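Local coordinates for charybdin (Charybdis maritima, PDB 2B7U), which belongs to the plant ribosome-inactivating proteins, a family whose fold packs a mixed beta sheet against a cluster of helices, at residues Q22-F27 with Q163-A168; D127-S132 with V188-W193; Y133-L138 with N181-E186. All coordinates share one frame; numbering follows the deposited sequence. Where two conformers were deposited one is given.

Interaction 1 (Q22-F27 with Q163-A168)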
loop_
_atom_site.group_PDB
_atom_site.type_symbol
_atom_site.label_atom_id
_atom_site.label_comp_id
_atom_site.label_asym_id
_atom_site.label_seq_id
_atom_site.Cartn_x
_atom_site.Cartn_y
_atom_site.Cartn_z
ATOM N N GLN A 22 7.023 -3.487 -17.653
ATOM C CA GLN A 22 6.053 -2.619 -18.299
ATOM C C GLN A 22 4.621 -2.923 -17.879
ATOM O O GLN A 22 3.856 -2.006 -17.556
ATOM C CB GLN A 22 6.183 -2.712 -19.826
ATOM C CG GLN A 22 7.262 -1.829 -20.434
ATOM C CD GLN A 22 8.553 -1.799 -19.645
ATOM O OE1 GLN A 22 9.192 -2.831 -19.456
ATOM N NE2 GLN A 22 8.965 -0.603 -19.208
ATOM N N THR A 23 4.242 -4.200 -17.838
ATOM C CA THR A 23 2.847 -4.514 -17.479
ATOM C C THR A 23 2.556 -4.317 -15.974
ATOM O O THR A 23 1.435 -4.006 -15.592
ATOM C CB THR A 23 2.427 -5.897 -17.952
ATOM O OG1 THR A 23 3.260 -6.893 -17.351
ATOM C CG2 THR A 23 2.526 -5.965 -19.467
ATOM N N TYR A 24 3.569 -4.501 -15.143
ATOM C CA TYR A 24 3.467 -4.164 -13.720
ATOM C C TYR A 24 3.270 -2.650 -13.590
ATOM O O TYR A 24 2.375 -2.217 -12.866
ATOM C CB TYR A 24 4.738 -4.596 -13.017
ATOM C CG TYR A 24 4.892 -4.072 -11.608
ATOM C CD1 TYR A 24 4.182 -4.646 -10.547
ATOM C CD2 TYR A 24 5.777 -3.061 -11.326
ATOM C CE1 TYR A 24 4.328 -4.181 -9.249
ATOM C CE2 TYR A 24 5.940 -2.595 -10.016
ATOM C CZ TYR A 24 5.240 -3.174 -8.995
ATOM O OH TYR A 24 5.450 -2.654 -7.745
ATOM N N THR A 25 4.088 -1.853 -14.270
ATOM C CA THR A 25 3.937 -0.404 -14.210
ATOM C C THR A 25 2.541 0.035 -14.657
ATOM O O THR A 25 1.912 0.905 -14.030
ATOM C CB THR A 25 5.026 0.260 -15.040
ATOM O OG1 THR A 25 6.301 -0.028 -14.440
ATOM C CG2 THR A 25 4.801 1.765 -15.098
ATOM N N ASP A 26 2.061 -0.540 -15.760
ATOM C CA ASP A 26 0.719 -0.264 -16.261
ATOM C C ASP A 26 -0.334 -0.564 -15.189
ATOM O O ASP A 26 -1.274 0.188 -14.971
ATOM C CB ASP A 26 0.375 -1.105 -17.508
ATOM C CG ASP A 26 1.276 -0.842 -18.732
ATOM O OD1 ASP A 26 1.313 -1.748 -19.606
ATOM O OD2 ASP A 26 1.901 0.237 -18.854
ATOM N N PHE A 27 -0.178 -1.696 -14.517
ATOM C CA PHE A 27 -1.131 -2.088 -13.495
ATOM C C PHE A 27 -1.176 -1.090 -12.342
ATOM O O PHE A 27 -2.239 -0.703 -11.881
ATOM C CB PHE A 27 -0.785 -3.485 -12.973
ATOM C CG PHE A 27 -1.781 -4.010 -11.999
ATOM C CD1 PHE A 27 -2.943 -4.636 -12.425
ATOM C CD2 PHE A 27 -1.558 -3.886 -10.640
ATOM C CE1 PHE A 27 -3.864 -5.104 -11.517
ATOM C CE2 PHE A 27 -2.463 -4.374 -9.733
ATOM C CZ PHE A 27 -3.623 -4.983 -10.175
ATOM N N GLN A 163 4.380 -4.395 -0.051
ATOM C CA GLN A 163 5.444 -3.608 -0.647
ATOM C C GLN A 163 5.204 -3.415 -2.132
ATOM O O GLN A 163 5.242 -2.294 -2.654
ATOM C CB GLN A 163 6.798 -4.240 -0.401
ATOM C CG GLN A 163 7.263 -4.188 1.033
ATOM C CD GLN A 163 7.671 -2.802 1.438
ATOM O OE1 GLN A 163 8.104 -2.004 0.604
ATOM N NE2 GLN A 163 7.506 -2.477 2.728
ATOM N N MET A 164 4.925 -4.498 -2.835
ATOM C CA MET A 164 4.857 -4.404 -4.283
ATOM C C MET A 164 3.585 -3.817 -4.847
ATOM O O MET A 164 3.563 -3.418 -6.021
ATOM C CB MET A 164 5.143 -5.779 -4.911
ATOM C CG MET A 164 6.494 -6.282 -4.537
ATOM S SD MET A 164 6.979 -7.850 -5.333
ATOM C CE MET A 164 7.347 -7.285 -6.993
ATOM N N PHE A 165 2.528 -3.738 -4.041
ATOM C CA PHE A 165 1.287 -3.102 -4.501
ATOM C C PHE A 165 0.982 -1.844 -3.716
ATOM O O PHE A 165 0.839 -0.781 -4.317
ATOM C CB PHE A 165 0.165 -4.125 -4.557
ATOM C CG PHE A 165 0.434 -5.168 -5.591
ATOM C CD1 PHE A 165 0.183 -4.893 -6.920
ATOM C CD2 PHE A 165 1.054 -6.346 -5.264
ATOM C CE1 PHE A 165 0.486 -5.796 -7.916
ATOM C CE2 PHE A 165 1.377 -7.273 -6.261
ATOM C CZ PHE A 165 1.085 -6.999 -7.593
ATOM N N CYS A 166 0.983 -1.913 -2.400
ATOM C CA CYS A 166 0.614 -0.702 -1.621
ATOM C C CYS A 166 1.720 0.367 -1.644
ATOM O O CYS A 166 1.468 1.532 -2.000
ATOM C CB CYS A 166 0.218 -1.046 -0.223
ATOM S SG CYS A 166 -1.148 -2.274 -0.214
ATOM N N GLU A 167 2.944 -0.001 -1.290
ATOM C CA GLU A 167 3.991 0.995 -1.263
ATOM C C GLU A 167 4.330 1.485 -2.682
ATOM O O GLU A 167 4.610 2.657 -2.904
ATOM C CB GLU A 167 5.233 0.474 -0.568
ATOM C CG GLU A 167 5.000 -0.083 0.820
ATOM C CD GLU A 167 4.513 0.919 1.825
ATOM O OE1 GLU A 167 4.474 2.139 1.516
ATOM O OE2 GLU A 167 4.137 0.497 2.946
ATOM N N ALA A 168 4.346 0.577 -3.658
ATOM C CA ALA A 168 4.559 0.976 -5.059
ATOM C C ALA A 168 3.483 1.947 -5.553
ATOM O O ALA A 168 3.782 2.902 -6.274
ATOM C CB ALA A 168 4.614 -0.259 -5.953
#

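Interaction 2 (D127-S132 with V188-W193)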
loop_
_atom_site.group_PDB
_atom_site.type_symbol
_atom_site.label_atom_id
_atom_site.label_comp_id
_atom_site.label_asym_id
_atom_site.label_seq_id
_atom_site.Cartn_x
_atom_site.Cartn_y
_atom_site.Cartn_z
ATOM N N ASP A 127 13.202 -9.374 8.585
ATOM C CA ASP A 127 13.170 -7.921 8.368
ATOM C C ASP A 127 12.667 -7.554 6.967
ATOM O O ASP A 127 12.938 -8.268 5.993
ATOM C CB ASP A 127 14.567 -7.334 8.578
ATOM C CG ASP A 127 15.083 -7.533 10.000
ATOM O OD1 ASP A 127 16.305 -7.796 10.161
ATOM O OD2 ASP A 127 14.268 -7.426 10.955
ATOM N N ILE A 128 11.941 -6.440 6.871
ATOM C CA ILE A 128 11.416 -5.966 5.584
ATOM C C ILE A 128 12.546 -5.814 4.561
ATOM O O ILE A 128 12.380 -6.159 3.392
ATOM C CB ILE A 128 10.604 -4.634 5.739
ATOM C CG1 ILE A 128 9.112 -4.928 5.916
ATOM C CG2 ILE A 128 10.708 -3.724 4.514
ATOM C CD1 ILE A 128 8.798 -5.803 7.054
ATOM N N LEU A 129 13.694 -5.330 5.014
ATOM C CA LEU A 129 14.828 -5.097 4.133
ATOM C C LEU A 129 15.567 -6.372 3.720
ATOM O O LEU A 129 16.433 -6.307 2.848
ATOM C CB LEU A 129 15.805 -4.102 4.775
ATOM C CG LEU A 129 15.246 -2.692 5.008
ATOM C CD1 LEU A 129 16.310 -1.782 5.614
ATOM C CD2 LEU A 129 14.684 -2.056 3.727
ATOM N N ASP A 130 15.224 -7.517 4.318
ATOM C CA ASP A 130 15.915 -8.777 4.034
ATOM C C ASP A 130 15.050 -9.712 3.194
ATOM O O ASP A 130 15.404 -10.878 2.970
ATOM C CB ASP A 130 16.333 -9.456 5.345
ATOM C CG ASP A 130 17.518 -8.756 6.021
ATOM O OD1 ASP A 130 18.342 -8.109 5.326
ATOM O OD2 ASP A 130 17.640 -8.863 7.267
ATOM N N ILE A 131 13.912 -9.194 2.742
ATOM C CA ILE A 131 12.964 -9.940 1.930
ATOM C C ILE A 131 13.127 -9.536 0.470
ATOM O O ILE A 131 13.399 -8.374 0.164
ATOM C CB ILE A 131 11.523 -9.659 2.428
ATOM C CG1 ILE A 131 11.323 -10.297 3.805
ATOM C CG2 ILE A 131 10.466 -10.153 1.433
ATOM C CD1 ILE A 131 10.053 -9.906 4.499
ATOM N N SER A 132 12.945 -10.492 -0.440
ATOM C CA SER A 132 13.107 -10.204 -1.860
ATOM C C SER A 132 11.782 -9.826 -2.477
ATOM O O SER A 132 10.748 -10.399 -2.127
ATOM C CB SER A 132 13.686 -11.413 -2.607
ATOM O OG SER A 132 13.802 -11.109 -3.992
ATOM N N VAL A 188 15.827 -8.908 -5.278
ATOM C CA VAL A 188 15.664 -7.477 -5.413
ATOM C C VAL A 188 15.337 -6.979 -4.024
ATOM O O VAL A 188 14.297 -7.342 -3.478
ATOM C CB VAL A 188 14.512 -7.145 -6.367
ATOM C CG1 VAL A 188 14.237 -5.642 -6.393
ATOM C CG2 VAL A 188 14.830 -7.673 -7.759
ATOM N N LYS A 189 16.238 -6.198 -3.440
ATOM C CA LYS A 189 15.993 -5.614 -2.119
ATOM C C LYS A 189 15.424 -4.210 -2.248
ATOM O O LYS A 189 15.611 -3.540 -3.268
ATOM C CB LYS A 189 17.271 -5.565 -1.267
ATOM C CG LYS A 189 18.275 -4.468 -1.641
ATOM C CD LYS A 189 19.166 -4.103 -0.456
ATOM C CE LYS A 189 20.250 -3.100 -0.837
ATOM N NZ LYS A 189 19.719 -1.788 -1.301
ATOM N N LEU A 190 14.741 -3.769 -1.201
ATOM C CA LEU A 190 14.254 -2.401 -1.123
ATOM C C LEU A 190 15.368 -1.540 -0.533
ATOM O O LEU A 190 15.844 -1.853 0.547
ATOM C CB LEU A 190 13.040 -2.368 -0.206
ATOM C CG LEU A 190 12.391 -1.013 0.073
ATOM C CD1 LEU A 190 11.502 -0.587 -1.084
ATOM C CD2 LEU A 190 11.598 -1.089 1.352
ATOM N N PRO A 191 15.792 -0.465 -1.231
ATOM C CA PRO A 191 16.785 0.439 -0.652
ATOM C C PRO A 191 16.301 1.032 0.668
ATOM O O PRO A 191 15.133 1.355 0.792
ATOM C CB PRO A 191 16.936 1.526 -1.716
ATOM C CG PRO A 191 16.511 0.866 -2.984
ATOM C CD PRO A 191 15.424 -0.049 -2.597
ATOM N N GLN A 192 17.198 1.177 1.638
ATOM C CA GLN A 192 16.813 1.658 2.965
ATOM C C GLN A 192 16.171 3.046 2.903
ATOM O O GLN A 192 15.253 3.342 3.673
ATOM C CB GLN A 192 18.019 1.662 3.925
ATOM C CG GLN A 192 17.613 1.832 5.396
ATOM C CD GLN A 192 18.722 1.449 6.372
ATOM O OE1 GLN A 192 18.451 0.982 7.489
ATOM N NE2 GLN A 192 19.964 1.655 5.965
ATOM N N TRP A 193 16.622 3.901 1.990
ATOM C CA TRP A 193 16.057 5.247 1.913
ATOM C C TRP A 193 14.576 5.214 1.527
ATOM O O TRP A 193 13.776 6.057 1.965
ATOM C CB TRP A 193 16.864 6.137 0.979
ATOM C CG TRP A 193 16.693 5.958 -0.499
ATOM C CD1 TRP A 193 17.449 5.165 -1.329
ATOM C CD2 TRP A 193 15.741 6.616 -1.330
ATOM N NE1 TRP A 193 17.008 5.298 -2.625
ATOM C CE2 TRP A 193 15.966 6.188 -2.654
ATOM C CE3 TRP A 193 14.715 7.530 -1.089
ATOM C CZ2 TRP A 193 15.198 6.645 -3.721
ATOM C CZ3 TRP A 193 13.970 7.986 -2.156
ATOM C CH2 TRP A 193 14.212 7.539 -3.449
HETATM O O HOH W 1 14.522 -5.839 0.659
#

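Interaction 3 (Y133-L138 with N181-E186)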
loop_
_atom_site.group_PDB
_atom_site.type_symbol
_atom_site.label_atom_id
_atom_site.label_comp_id
_atom_site.label_asym_id
_atom_site.label_seq_id
_atom_site.Cartn_x
_atom_site.Cartn_y
_atom_site.Cartn_z
ATOM N N TYR A 133 11.821 -8.858 -3.406
ATOM C CA TYR A 133 10.612 -8.297 -4.017
ATOM C C TYR A 133 10.649 -8.342 -5.535
ATOM O O TYR A 133 10.370 -7.353 -6.207
ATOM C CB TYR A 133 10.420 -6.857 -3.571
ATOM C CG TYR A 133 10.350 -6.714 -2.085
ATOM C CD1 TYR A 133 11.376 -6.113 -1.368
ATOM C CD2 TYR A 133 9.246 -7.153 -1.389
ATOM C CE1 TYR A 133 11.289 -5.985 0.001
ATOM C CE2 TYR A 133 9.155 -7.015 -0.031
ATOM C CZ TYR A 133 10.177 -6.422 0.664
ATOM O OH TYR A 133 10.085 -6.313 2.023
ATOM N N ASN A 134 11.037 -9.480 -6.085
ATOM C CA ASN A 134 11.026 -9.637 -7.530
ATOM C C ASN A 134 9.821 -10.493 -7.959
ATOM O O ASN A 134 8.971 -10.852 -7.143
ATOM C CB ASN A 134 12.368 -10.173 -8.031
ATOM C CG ASN A 134 12.691 -11.549 -7.519
ATOM O OD1 ASN A 134 11.880 -12.198 -6.859
ATOM N ND2 ASN A 134 13.894 -12.023 -7.847
ATOM N N LYS A 135 9.755 -10.837 -9.241
ATOM C CA LYS A 135 8.640 -11.618 -9.762
ATOM C C LYS A 135 8.573 -12.999 -9.110
ATOM O O LYS A 135 7.500 -13.490 -8.759
ATOM C CB LYS A 135 8.780 -11.758 -11.282
ATOM C CG LYS A 135 7.668 -12.490 -11.984
ATOM C CD LYS A 135 7.948 -12.497 -13.470
ATOM C CE LYS A 135 6.911 -13.252 -14.267
ATOM N NZ LYS A 135 7.191 -13.137 -15.742
ATOM N N ASN A 136 9.732 -13.627 -8.950
ATOM C CA ASN A 136 9.785 -14.927 -8.285
ATOM C C ASN A 136 9.231 -14.846 -6.860
ATOM O O ASN A 136 8.513 -15.739 -6.426
ATOM C CB ASN A 136 11.207 -15.494 -8.296
ATOM C CG ASN A 136 11.664 -15.943 -9.692
ATOM O OD1 ASN A 136 12.847 -15.877 -10.006
ATOM N ND2 ASN A 136 10.735 -16.408 -10.516
ATOM N N ALA A 137 9.530 -13.759 -6.141
ATOM C CA ALA A 137 9.021 -13.593 -4.769
ATOM C C ALA A 137 7.508 -13.389 -4.757
ATOM O O ALA A 137 6.809 -13.879 -3.864
ATOM C CB ALA A 137 9.727 -12.453 -4.064
ATOM N N LEU A 138 6.998 -12.661 -5.738
ATOM C CA LEU A 138 5.564 -12.453 -5.842
ATOM C C LEU A 138 4.853 -13.761 -6.178
ATOM O O LEU A 138 3.800 -14.043 -5.651
ATOM C CB LEU A 138 5.273 -11.366 -6.863
ATOM C CG LEU A 138 3.853 -10.843 -6.934
ATOM C CD1 LEU A 138 3.328 -10.417 -5.558
ATOM C CD2 LEU A 138 3.820 -9.719 -7.966
ATOM N N ASN A 181 13.580 -4.095 -11.756
ATOM C CA ASN A 181 14.281 -5.260 -11.202
ATOM C C ASN A 181 13.418 -6.530 -11.210
ATOM O O ASN A 181 13.837 -7.594 -10.747
ATOM C CB ASN A 181 14.735 -4.942 -9.778
ATOM C CG ASN A 181 15.912 -3.972 -9.735
ATOM O OD1 ASN A 181 17.030 -4.327 -10.123
ATOM N ND2 ASN A 181 15.673 -2.756 -9.261
ATOM N N LEU A 182 12.229 -6.423 -11.793
ATOM C CA LEU A 182 11.187 -7.425 -11.635
ATOM C C LEU A 182 11.555 -8.806 -12.167
ATOM O O LEU A 182 11.356 -9.810 -11.494
ATOM C CB LEU A 182 9.913 -6.933 -12.316
ATOM C CG LEU A 182 8.641 -7.721 -12.073
ATOM C CD1 LEU A 182 8.137 -7.554 -10.648
ATOM C CD2 LEU A 182 7.614 -7.271 -13.072
ATOM N N GLU A 183 12.113 -8.844 -13.367
ATOM C CA GLU A 183 12.402 -10.124 -14.021
ATOM C C GLU A 183 13.782 -10.676 -13.671
ATOM O O GLU A 183 14.208 -11.692 -14.241
ATOM C CB GLU A 183 12.229 -9.974 -15.528
ATOM C CG GLU A 183 10.804 -9.609 -15.936
ATOM C CD GLU A 183 10.528 -9.906 -17.397
ATOM O OE1 GLU A 183 10.252 -11.084 -17.727
ATOM O OE2 GLU A 183 10.591 -8.961 -18.215
ATOM N N SER A 184 14.467 -10.033 -12.727
ATOM C CA SER A 184 15.783 -10.474 -12.277
ATOM C C SER A 184 15.706 -11.843 -11.616
ATOM O O SER A 184 14.752 -12.141 -10.898
ATOM C CB SER A 184 16.377 -9.462 -11.294
ATOM O OG SER A 184 17.655 -9.885 -10.842
ATOM N N SER A 185 16.723 -12.666 -11.867
ATOM C CA SER A 185 16.838 -13.989 -11.251
ATOM C C SER A 185 17.431 -13.929 -9.838
ATOM O O SER A 185 17.290 -14.883 -9.063
ATOM C CB SER A 185 17.690 -14.914 -12.131
ATOM O OG SER A 185 18.979 -14.366 -12.362
ATOM N N GLU A 186 18.102 -12.824 -9.513
ATOM C CA GLU A 186 18.664 -12.624 -8.182
ATOM C C GLU A 186 17.699 -11.776 -7.357
ATOM O O GLU A 186 16.830 -11.102 -7.919
ATOM C CB GLU A 186 20.033 -11.930 -8.260
ATOM C CG GLU A 186 21.219 -12.867 -8.586
ATOM C CD GLU A 186 22.583 -12.226 -8.310
ATOM O OE1 GLU A 186 22.698 -11.427 -7.346
ATOM O OE2 GLU A 186 23.550 -12.525 -9.054
HETATM O O HOH W 2 12.158 -12.683 -10.637
#

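Interaction 1 (Q22-F27 with Q163-A168)
Tyr-24 of helix 21-35 reaches the backbone of Met-164 in helix 151-170, a worked case of one long side chain spanning two helices; the axes of segments 22-27 and 163-168 come within 11.6 Å at a crossing angle of -47°. Its CB does not point straight at the other helix; CG stands anti to the backbone N (chi1 169°), and the ring beyond it carries the contact across. On the way the side chain lies against Phe-178 and Ala-179 of helix 172-180. CE1 and CZ both come to 3.4 Å from Met-164 O; CE1 also lies, more loosely, 4.4 Å from Phe-165 CE1. At the tip, OH donates to Met-164 O over 2.7 Å. This oxygen lies at the ring edge, in its plane, and the hydroxyl is tilted only slightly from the carbonyl plane. The same OH presses on Ala-168 CB at 3.1 Å, a tight fit. One turn further along, Phe-27 CE2 touches Phe-165 CE1 at 3.7 Å, the two side chains crossing at about a right angle, both also touching side chains of strands 7-15 and 56-64. Helix 151-170 widens here into a pi-type turn: Ala-168 N bonds to Gln-163 O, not to Met-164 O. The tyrosine hydroxyl therefore supplies a proton to a buried carbonyl that Ala-168 N does not serve, a single polar bond set among apolar groups.

Interaction 2 (D127-S132 with V188-W193)
Leu-129 fills the angle between Leu-190 and Gln-192, and its two methyls divide the work. CG lies anti to the carbonyl carbon, beside the backbone N, and CD1 continues the chain in extended form (chi2 -179°), which carries this methyl out to Gln-192 CG at 3.8 Å. Gln-192 has its own CG anti to the backbone N and stays extended beyond it. The two side chains cross at about a right angle, and the methyl rests against the glutamine stem. The other branch, Leu-129 CD2, meets Leu-190 CD2 at 4.0 Å and sits 3.4 Å from Leu-190 O. Leu-190 points its CB toward the loop and also receives Ile-128 CG2 on its CD2, at 4.2 Å. Beyond this apolar patch it packs on Phe-178 of helix 172-180 and on Glu-199.

At the other end the contact is polar. Ser-132 holds OG anti to its backbone N (chi1 179°), where OG accepts from Val-188 N over a long 3.3 Å, with a fairly straight N-H...O angle of 158°. Ser-132 CA adds a C-H...O contact to Val-188 O.

Between the two ends sits a water. It accepts from Leu-190 N at 2.8 Å and lies 2.8 Å from Ile-131 O, to which it can donate; its bond to Leu-129 O is weak, and acceptors around it outnumber its protons. The water thus joins two backbones that have no direct bond there. The arrangement is one of loop against loop: the 3-10 turn and connection leading to helix 135-147 lie beside the connection that enters helix 192-199 at its N-cap, Pro-191, within the helical part of the ribosome-inactivating protein fold.

Interaction 3 (Y133-L138 with N181-E186)
Asn-134 and Lys-135, at the start of helix 135-147, meet the type I beta turn Asn-181 to Ser-184 and the residues after it chiefly through backbone carbonyls. Among the hydrogen bonds, Lys-135 N gives to Leu-182 O at 2.9 Å, the donor lying in the carbonyl plane on a lone pair. Asn-134 uses both ends of its amide. As the N-cap it accepts at OD1 from Ala-137 N over 2.9 Å, while ND2 gives a weak bond to Glu-186 O at 3.1 Å; its CG sits between the backbone N and the carbonyl carbon (chi1 63°). A water accepts from Asn-136 N and donates to Leu-182 O and to Ser-184 O, the latter at 2.7 Å.

The apolar share is modest: Leu-182 CG touches Lys-135 CB at 4.1 Å, and Leu-182 also packs on Met-164. As for charge, Lys-135 and Glu-183 run side by side in the same direction, yet NZ stays 4.2 Å from OE1, beyond a salt bridge, and bonds instead to the carbonyls of Glu-17 and Leu-19.

Two N-H groups of the first helical turn are thus satisfied by the opposing loop and a water, and a third by the Asn-134 cap.

In the fold
The three contacts illustrate how chemistry follows depth. Interaction 1 is buried, joins two helices and is mostly aromatic and apolar, with one hydroxyl-carbonyl bond. Interactions 2 and 3 are partly buried and each contain a bridging water; interaction 2 mixes leucine packing with backbone and water bonds, while interaction 3 rests mainly on backbone carbonyls. Both join the same two neighbouring regions, the approach to and start of helix 135-147 and the connection between helices 172-180 and 192-199. They are continuous: Tyr-133 N bonds to Val-188 O, and Tyr-133 OH to Ile-128 O. Helix 151-170, one partner of interaction 1, also touches the other two, Gln-163 meeting Leu-190, Ile-128 and Tyr-133, and Phe-165 packing on Leu-138.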